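Local coordinates for hypothetical glycoside hydrolase (Parabacteroides distasonis, PDB 3TAW), which is a hypothetical glycoside hydrolase of uncharacterised function, rich in beta strands with very little helix, belonging to the beta-fructosidase clan of five-bladed beta-propellers, at residues Arg67-Ser72 / Ser314-Ala319; Asp310-Gly315 / Gly320-Glu325; Glu47-Asn52 / Gly77-Arg82. One frame throughout, in Å; residues are numbered along the deposited sequence.

Contact 1 of 3, residues Arg67-Ser72 / Ser314-Ala319; sequences RAEDNS and SGQYPA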
loop_
_atom_site.group_PDB
_atom_site.type_symbol
_atom_site.label_atom_id
_atom_site.label_comp_id
_atom_site.label_asym_id
_atom_site.label_seq_id
_atom_site.Cartn_x
_atom_site.Cartn_y
_atom_site.Cartn_z
ATOM N N ARG A 67 -0.543 -7.182 -6.536
ATOM C CA ARG A 67 0.666 -7.039 -7.312
ATOM C C ARG A 67 1.060 -8.407 -7.807
ATOM O O ARG A 67 1.282 -9.297 -7.010
ATOM C CB ARG A 67 1.795 -6.449 -6.474
ATOM C CG ARG A 67 3.089 -6.269 -7.268
ATOM C CD ARG A 67 4.211 -5.734 -6.387
ATOM N NE ARG A 67 5.513 -5.840 -7.022
ATOM C CZ ARG A 67 6.665 -5.442 -6.475
ATOM N NH1 ARG A 67 6.694 -4.870 -5.273
ATOM N NH2 ARG A 67 7.800 -5.614 -7.139
ATOM N N ALA A 68 1.122 -8.583 -9.126
ATOM C CA ALA A 68 1.477 -9.867 -9.713
ATOM C C ALA A 68 2.786 -9.712 -10.473
ATOM O O ALA A 68 2.972 -8.750 -11.202
ATOM C CB ALA A 68 0.391 -10.347 -10.676
ATOM N N GLU A 69 3.682 -10.670 -10.289
ATOM C CA GLU A 69 4.942 -10.667 -11.001
ATOM C C GLU A 69 5.072 -11.881 -11.897
ATOM O O GLU A 69 4.723 -12.999 -11.508
ATOM C CB GLU A 69 6.109 -10.626 -10.022
ATOM C CG GLU A 69 6.383 -9.246 -9.439
ATOM C CD GLU A 69 7.624 -9.210 -8.551
ATOM O OE1 GLU A 69 7.948 -10.263 -7.948
ATOM O OE2 GLU A 69 8.280 -8.134 -8.478
ATOM N N ASP A 70 5.555 -11.638 -13.108
ATOM C CA ASP A 70 5.932 -12.724 -14.001
ATOM C C ASP A 70 7.317 -13.290 -13.646
ATOM O O ASP A 70 7.961 -12.842 -12.685
ATOM C CB ASP A 70 5.808 -12.286 -15.457
ATOM C CG ASP A 70 6.733 -11.140 -15.839
ATOM O OD1 ASP A 70 7.827 -10.979 -15.246
ATOM O OD2 ASP A 70 6.383 -10.437 -16.797
ATOM N N ASN A 71 7.740 -14.316 -14.380
ATOM C CA ASN A 71 9.041 -14.960 -14.141
ATOM C C ASN A 71 10.081 -14.521 -15.181
ATOM O O ASN A 71 10.969 -15.299 -15.552
ATOM C CB ASN A 71 8.860 -16.490 -14.139
ATOM C CG ASN A 71 9.757 -17.197 -13.127
ATOM O OD1 ASN A 71 9.971 -16.717 -12.022
ATOM N ND2 ASN A 71 10.274 -18.365 -13.509
ATOM N N SER A 72 10.010 -13.269 -15.645
ATOM C CA SER A 72 10.905 -12.819 -16.721
ATOM C C SER A 72 12.364 -12.671 -16.227
ATOM O O SER A 72 13.301 -12.672 -17.028
ATOM C CB SER A 72 10.394 -11.527 -17.385
ATOM O OG SER A 72 10.134 -10.500 -16.449
ATOM N N SER A 314 9.041 -16.495 5.142
ATOM C CA SER A 314 10.038 -16.579 4.076
ATOM C C SER A 314 9.373 -16.800 2.716
ATOM O O SER A 314 8.363 -17.482 2.614
ATOM C CB SER A 314 11.040 -17.696 4.382
ATOM O OG SER A 314 12.133 -17.699 3.474
ATOM N N GLY A 315 9.942 -16.198 1.680
ATOM C CA GLY A 315 9.450 -16.353 0.318
ATOM C C GLY A 315 10.393 -15.611 -0.595
ATOM O O GLY A 315 11.614 -15.635 -0.374
ATOM N N GLN A 316 9.850 -14.912 -1.589
ATOM C CA GLN A 316 10.691 -14.127 -2.483
ATOM C C GLN A 316 11.575 -13.173 -1.671
ATOM O O GLN A 316 12.737 -12.940 -2.009
ATOM C CB GLN A 316 9.877 -13.337 -3.516
ATOM C CG GLN A 316 10.807 -12.456 -4.369
ATOM C CD GLN A 316 10.152 -11.617 -5.466
ATOM O OE1 GLN A 316 10.876 -11.152 -6.360
ATOM N NE2 GLN A 316 8.834 -11.376 -5.396
ATOM N N TYR A 317 10.999 -12.618 -0.612
ATOM C CA TYR A 317 11.745 -11.875 0.389
ATOM C C TYR A 317 12.090 -12.854 1.499
ATOM O O TYR A 317 11.207 -13.312 2.219
ATOM C CB TYR A 317 10.923 -10.708 0.930
ATOM C CG TYR A 317 11.726 -9.849 1.884
ATOM C CD1 TYR A 317 12.775 -9.059 1.415
ATOM C CD2 TYR A 317 11.495 -9.892 3.247
ATOM C CE1 TYR A 317 13.565 -8.319 2.287
ATOM C CE2 TYR A 317 12.256 -9.133 4.132
ATOM C CZ TYR A 317 13.278 -8.342 3.642
ATOM O OH TYR A 317 14.028 -7.591 4.511
ATOM N N PRO A 318 13.377 -13.195 1.635
ATOM C CA PRO A 318 13.698 -14.301 2.535
ATOM C C PRO A 318 13.469 -14.091 4.033
ATOM O O PRO A 318 13.250 -15.076 4.732
ATOM C CB PRO A 318 15.188 -14.593 2.261
ATOM C CG PRO A 318 15.679 -13.519 1.357
ATOM C CD PRO A 318 14.522 -12.766 0.802
ATOM N N ALA A 319 13.529 -12.848 4.524
ATOM C CA ALA A 319 13.426 -12.584 5.968
ATOM C C ALA A 319 11.980 -12.460 6.443
ATOM O O ALA A 319 11.732 -12.374 7.633
ATOM C CB ALA A 319 14.202 -11.310 6.340
HETATM O O HOH W 1 10.208 -8.361 -6.793
#
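E69 and Q316 meet through their side-chain ends alone, with the CA atoms 10.8 Å from each other. NE2 of Q316 donates to OE1 of E69 over 2.9 Å; the acceptor lies close to the amide plane, and the amide reaches the syn side of the oxygen, 24° out of the carboxylate plane. The two side chains cross at about a right angle. Q316 spans the gap because it is fully extended, with CG anti to the backbone N (chi1 176°). A water links the pair a second time, donating to E69 OE2 at 2.6 Å and to Q316 OE1 at 2.9 Å, so both oxygens of the carboxylate are tied to the amide, one directly and one through solvent. E69 OE2 also forms a salt bridge with R67 NH2 (2.9 Å), although the hydrogen bond within it is weak. The carbonyl of D342 takes a second hydrogen bond from Q316 NE2. The contact thus joins the end of strand 61-69 in a four-stranded antiparallel sheet to the loop leading into strand 322-330 of a separate, three-stranded sheet, consistent with a polar bridge between two blades of the beta-propeller expected for this clan.

Contact 2 of 3, residues Asp310-Gly315 / Gly320-Glu325; sequences DFEKSG and GTVFVE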
loop_
_atom_site.group_PDB
_atom_site.type_symbol
_atom_site.label_atom_id
_atom_site.label_comp_id
_atom_site.label_asym_id
_atom_site.label_seq_id
_atom_site.Cartn_x
_atom_site.Cartn_y
_atom_site.Cartn_z
ATOM N N ASP A 310 4.391 -20.052 7.775
ATOM C CA ASP A 310 5.658 -20.249 7.058
ATOM C C ASP A 310 5.760 -19.440 5.754
ATOM O O ASP A 310 6.843 -18.966 5.393
ATOM C CB ASP A 310 5.957 -21.750 6.829
ATOM C CG ASP A 310 4.882 -22.483 6.006
ATOM O OD1 ASP A 310 3.801 -21.939 5.728
ATOM O OD2 ASP A 310 5.142 -23.645 5.630
ATOM N N PHE A 311 4.636 -19.241 5.070
ATOM C CA PHE A 311 4.630 -18.455 3.828
ATOM C C PHE A 311 4.675 -16.932 4.041
ATOM O O PHE A 311 4.807 -16.175 3.078
ATOM C CB PHE A 311 3.413 -18.839 2.980
ATOM C CG PHE A 311 2.113 -18.713 3.701
ATOM C CD1 PHE A 311 1.474 -17.478 3.787
ATOM C CD2 PHE A 311 1.502 -19.815 4.263
ATOM C CE1 PHE A 311 0.270 -17.338 4.437
ATOM C CE2 PHE A 311 0.266 -19.680 4.933
ATOM C CZ PHE A 311 -0.340 -18.434 5.011
ATOM N N GLU A 312 4.544 -16.503 5.301
ATOM C CA GLU A 312 4.816 -15.124 5.732
ATOM C C GLU A 312 6.270 -14.937 6.160
ATOM O O GLU A 312 6.857 -13.875 5.928
ATOM C CB GLU A 312 3.899 -14.726 6.903
ATOM C CG GLU A 312 2.417 -14.773 6.597
ATOM C CD GLU A 312 1.520 -14.653 7.809
ATOM O OE1 GLU A 312 2.000 -14.772 8.964
ATOM O OE2 GLU A 312 0.304 -14.422 7.615
ATOM N N LYS A 313 6.845 -15.976 6.759
ATOM C CA LYS A 313 8.197 -15.908 7.346
ATOM C C LYS A 313 9.310 -15.916 6.314
ATOM O O LYS A 313 10.413 -15.413 6.589
ATOM C CB LYS A 313 8.422 -17.042 8.354
ATOM C CG LYS A 313 7.716 -16.805 9.686
ATOM C CD LYS A 313 7.897 -17.979 10.620
ATOM C CE LYS A 313 7.345 -17.652 11.991
ATOM N NZ LYS A 313 7.557 -18.773 12.978
ATOM N N SER A 314 9.041 -16.495 5.142
ATOM C CA SER A 314 10.038 -16.579 4.076
ATOM C C SER A 314 9.373 -16.800 2.716
ATOM O O SER A 314 8.363 -17.482 2.614
ATOM C CB SER A 314 11.040 -17.696 4.382
ATOM O OG SER A 314 12.133 -17.699 3.474
ATOM N N GLY A 315 9.942 -16.198 1.680
ATOM C CA GLY A 315 9.450 -16.353 0.318
ATOM C C GLY A 315 10.393 -15.611 -0.595
ATOM O O GLY A 315 11.614 -15.635 -0.374
ATOM N N GLY A 320 11.033 -12.461 5.508
ATOM C CA GLY A 320 9.607 -12.455 5.825
ATOM C C GLY A 320 8.973 -11.078 5.852
ATOM O O GLY A 320 9.614 -10.095 6.237
ATOM N N THR A 321 7.707 -11.013 5.439
ATOM C CA THR A 321 6.910 -9.801 5.604
ATOM C C THR A 321 5.454 -10.155 5.910
ATOM O O THR A 321 4.954 -11.231 5.553
ATOM C CB THR A 321 6.867 -8.880 4.326
ATOM O OG1 THR A 321 5.985 -9.449 3.358
ATOM C CG2 THR A 321 8.233 -8.661 3.695
ATOM N N VAL A 322 4.800 -9.230 6.587
ATOM C CA VAL A 322 3.347 -9.128 6.571
ATOM C C VAL A 322 3.099 -7.678 6.192
ATOM O O VAL A 322 2.958 -6.789 7.054
ATOM C CB VAL A 322 2.674 -9.579 7.902
ATOM C CG1 VAL A 322 2.789 -11.078 8.050
ATOM C CG2 VAL A 322 3.238 -8.865 9.150
ATOM N N PHE A 323 3.057 -7.443 4.870
ATOM C CA PHE A 323 3.156 -6.106 4.311
ATOM C C PHE A 323 1.752 -5.546 4.083
ATOM O O PHE A 323 1.082 -5.862 3.090
ATOM C CB PHE A 323 3.969 -6.128 3.009
ATOM C CG PHE A 323 4.444 -4.769 2.580
ATOM C CD1 PHE A 323 5.585 -4.198 3.140
ATOM C CD2 PHE A 323 3.707 -4.038 1.657
ATOM C CE1 PHE A 323 6.005 -2.933 2.749
ATOM C CE2 PHE A 323 4.118 -2.771 1.260
ATOM C CZ PHE A 323 5.255 -2.222 1.796
ATOM N N VAL A 324 1.296 -4.755 5.047
ATOM C CA VAL A 324 -0.077 -4.283 5.076
ATOM C C VAL A 324 -0.290 -3.212 4.041
ATOM O O VAL A 324 0.496 -2.293 3.932
ATOM C CB VAL A 324 -0.514 -3.845 6.492
ATOM C CG1 VAL A 324 -0.507 -5.074 7.428
ATOM C CG2 VAL A 324 0.354 -2.701 7.012
ATOM N N GLU A 325 -1.365 -3.340 3.255
ATOM C CA GLU A 325 -1.514 -2.448 2.094
ATOM C C GLU A 325 -2.932 -2.194 1.600
ATOM O O GLU A 325 -3.161 -1.208 0.892
ATOM C CB GLU A 325 -0.639 -3.001 0.955
ATOM C CG GLU A 325 -0.503 -2.088 -0.269
ATOM C CD GLU A 325 0.619 -2.529 -1.222
ATOM O OE1 GLU A 325 1.547 -3.231 -0.775
ATOM O OE2 GLU A 325 0.569 -2.189 -2.443
#
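The backbones of E312 and T321 come together where the chain leaves the short helix 310-313 and folds back, so that the CA atoms of K313 and G320 are only 4.0 Å apart. T321 N makes a weak hydrogen bond to E312 O, 3.0 Å long with an N-H...O angle of 128°. G320 sits directly against the end of the helix: its CA is 3.1 Å from E312 O and 3.2 Å from K313 O, a close approach that goes with the absence of a side chain. Beside this backbone junction, the side chain of E312 passes V322 at an oblique angle. CG1 of V322 touches the aliphatic part and the carboxylate carbon alike, with E312 CD nearest at 3.8 Å. The methyl is brought there by chi1 of -71°, which sets CG1 anti to the carbonyl carbon. The carboxylate has several further partners: OE1 receives the backbone N-H groups of T308 and D309 and pairs with R19, while OE2 bonds to the hydroxyl of Y338. Strand 322-330 is an outermost strand of its three-stranded antiparallel sheet and runs beside strand 333-340, whose C340 packs on both F311 and E312 and whose Y338 lies against V322. The helix therefore packs where strand 322-330 starts and strand 333-340 ends, while backbone bonds from G320 and V322 to Y281 reach strand 281-288 of the nine-stranded sheet.

Contact 3 of 3, residues Glu47-Asn52 / Gly77-Arg82; sequences ESDTFN and GSRTSR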
loop_
_atom_site.group_PDB
_atom_site.type_symbol
_atom_site.label_atom_id
_atom_site.label_comp_id
_atom_site.label_asym_id
_atom_site.label_seq_id
_atom_site.Cartn_x
_atom_site.Cartn_y
_atom_site.Cartn_z
ATOM N N GLU A 47 2.669 -15.693 -12.775
ATOM C CA GLU A 47 3.243 -17.016 -12.584
ATOM C C GLU A 47 4.172 -17.132 -11.389
ATOM O O GLU A 47 4.317 -18.206 -10.826
ATOM C CB GLU A 47 3.991 -17.387 -13.873
ATOM C CG GLU A 47 4.714 -18.693 -13.867
ATOM C CD GLU A 47 5.194 -19.034 -15.262
ATOM O OE1 GLU A 47 6.024 -18.269 -15.790
ATOM O OE2 GLU A 47 4.696 -20.031 -15.834
ATOM N N SER A 48 4.820 -16.043 -11.000
ATOM C CA SER A 48 5.881 -16.138 -9.986
ATOM C C SER A 48 5.432 -15.816 -8.568
ATOM O O SER A 48 5.654 -16.597 -7.640
ATOM C CB SER A 48 7.051 -15.239 -10.369
ATOM O OG SER A 48 8.173 -15.497 -9.519
ATOM N N ASP A 49 4.821 -14.655 -8.393
ATOM C CA ASP A 49 4.468 -14.156 -7.050
ATOM C C ASP A 49 3.264 -13.222 -7.157
ATOM O O ASP A 49 3.154 -12.486 -8.116
ATOM C CB ASP A 49 5.650 -13.416 -6.436
ATOM C CG ASP A 49 6.857 -14.330 -6.176
ATOM O OD1 ASP A 49 6.831 -15.075 -5.179
ATOM O OD2 ASP A 49 7.834 -14.294 -6.975
ATOM N N THR A 50 2.380 -13.265 -6.168
ATOM C CA THR A 50 1.173 -12.435 -6.123
ATOM C C THR A 50 1.087 -11.889 -4.705
ATOM O O THR A 50 0.849 -12.650 -3.763
ATOM C CB THR A 50 -0.102 -13.247 -6.448
ATOM O OG1 THR A 50 -0.155 -14.429 -5.632
ATOM C CG2 THR A 50 -0.130 -13.620 -7.935
ATOM N N PHE A 51 1.288 -10.575 -4.548
ATOM C CA PHE A 51 1.501 -10.029 -3.207
ATOM C C PHE A 51 1.052 -8.567 -3.130
ATOM O O PHE A 51 0.158 -8.195 -3.888
ATOM C CB PHE A 51 2.978 -10.286 -2.768
ATOM C CG PHE A 51 4.053 -9.701 -3.687
ATOM C CD1 PHE A 51 4.300 -10.235 -4.970
ATOM C CD2 PHE A 51 4.902 -8.707 -3.226
ATOM C CE1 PHE A 51 5.289 -9.720 -5.775
ATOM C CE2 PHE A 51 5.931 -8.196 -4.031
ATOM C CZ PHE A 51 6.132 -8.699 -5.302
ATOM N N ASN A 52 1.569 -7.823 -2.142
ATOM C CA ASN A 52 1.375 -6.361 -1.941
ATOM C C ASN A 52 0.131 -5.794 -2.605
ATOM O O ASN A 52 0.211 -5.172 -3.666
ATOM C CB ASN A 52 2.634 -5.608 -2.353
ATOM C CG ASN A 52 3.808 -5.933 -1.459
ATOM O OD1 ASN A 52 3.667 -6.773 -0.565
ATOM N ND2 ASN A 52 4.968 -5.292 -1.688
ATOM N N GLY A 77 12.640 -7.002 -7.644
ATOM C CA GLY A 77 12.672 -5.857 -8.533
ATOM C C GLY A 77 13.202 -6.126 -9.931
ATOM O O GLY A 77 13.357 -5.183 -10.706
ATOM N N SER A 78 13.411 -7.398 -10.270
ATOM C CA SER A 78 14.031 -7.793 -11.542
ATOM C C SER A 78 13.042 -8.100 -12.679
ATOM O O SER A 78 13.467 -8.316 -13.818
ATOM C CB SER A 78 14.895 -9.045 -11.323
ATOM O OG SER A 78 14.061 -10.146 -10.942
ATOM N N ARG A 79 11.742 -8.152 -12.374
ATOM C CA ARG A 79 10.744 -8.679 -13.329
ATOM C C ARG A 79 9.701 -7.596 -13.651
ATOM O O ARG A 79 10.026 -6.417 -13.568
ATOM C CB ARG A 79 10.133 -9.982 -12.796
ATOM C CG ARG A 79 9.538 -9.945 -11.405
ATOM C CD ARG A 79 10.546 -10.368 -10.289
ATOM N NE ARG A 79 10.865 -11.780 -10.445
ATOM C CZ ARG A 79 10.207 -12.797 -9.888
ATOM N NH1 ARG A 79 9.183 -12.619 -9.030
ATOM N NH2 ARG A 79 10.584 -14.023 -10.188
ATOM N N THR A 80 8.500 -7.970 -14.089
ATOM C CA THR A 80 7.476 -6.981 -14.411
ATOM C C THR A 80 6.289 -7.186 -13.493
ATOM O O THR A 80 5.765 -8.303 -13.387
ATOM C CB THR A 80 7.015 -7.052 -15.884
ATOM O OG1 THR A 80 8.150 -6.902 -16.747
ATOM C CG2 THR A 80 5.981 -5.944 -16.201
ATOM N N SER A 81 5.856 -6.095 -12.853
ATOM C CA SER A 81 4.678 -6.099 -11.985
ATOM C C SER A 81 3.476 -5.545 -12.737
ATOM O O SER A 81 3.603 -4.598 -13.511
ATOM C CB SER A 81 4.925 -5.246 -10.732
ATOM O OG SER A 81 5.901 -5.835 -9.874
ATOM N N ARG A 82 2.339 -6.201 -12.550
ATOM C CA ARG A 82 1.051 -5.827 -13.110
ATOM C C ARG A 82 0.018 -6.071 -11.999
ATOM O O ARG A 82 0.290 -6.820 -11.045
ATOM C CB ARG A 82 0.740 -6.677 -14.356
ATOM C CG ARG A 82 1.783 -6.519 -15.455
ATOM C CD ARG A 82 1.468 -7.377 -16.673
ATOM N NE ARG A 82 2.472 -7.275 -17.724
ATOM C CZ ARG A 82 3.579 -8.016 -17.804
ATOM N NH1 ARG A 82 3.901 -8.893 -16.861
ATOM N NH2 ARG A 82 4.405 -7.865 -18.833
#
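The guanidinium of R79 turns its edge to S48 and D49, giving each a different nitrogen. NH1 forms a salt bridge with D49 OD2 at 3.0 Å, the oxygen lying near the guanidinium plane and receiving the N-H on its anti lone pair, away from OD1. NH2 donates to S48 OG over 2.9 Å, and here the hydroxyl is tilted 21° out of the guanidinium plane. The side chains of D49 and R79 cross at about a right angle; only OD2 and NH1 are joined, and the carboxylate and guanidinium planes are 46° apart, unlike a side-by-side pairing of both groups. The serine hydroxyl closes a triangle by donating to D49 OD2 (2.8 Å), approaching from above the carboxylate plane; that oxygen thus accepts from both S48 and R79. R79 reaches the pair by a folded path: CG lies between the backbone N and the carbonyl carbon (chi1 54°), and the chain bends again at chi2 and chi3. The carbonyl of A73 receives NE, and NH1 has a second carboxylate partner in E69, so the buried guanidinium is fixed from several directions and its positive charge is probably balanced by two acids. The other oxygen of D49, OD1, bonds to S343 OG. S48 and D49 both face E69 in a classic beta bulge at the start of strand 49-58. Strand 61-69 lies between strands 49-58 and 81-88 in the antiparallel sheet; R79, in the loop preceding strand 81-88, therefore reaches past the end of this central strand to join its two neighbours.

In the fold
Contacts 1 and 3 share one charged cluster, their centres about 6 Å apart, and strand 61-69 is hydrogen-bonded to both its neighbours through A68 N to R82 O (2.7 Å) and R67 O to F51 N (2.8 Å). Contact 2 follows from contact 1 along the chain, sharing S314 and G315, with centres about 10 Å apart. Contacts 2 and 3 lie about 15 Å apart between centres, yet E325 OE1 comes within 3.1 Å of N52 CB. Unidentified ligand atoms, probably from the crystallisation liquor, lie near T321 of contact 2 and are hydrogen-bonded by N52 of contact 3; they may mark a pocket. The magnesium ion is bound separately, at N355 and F356.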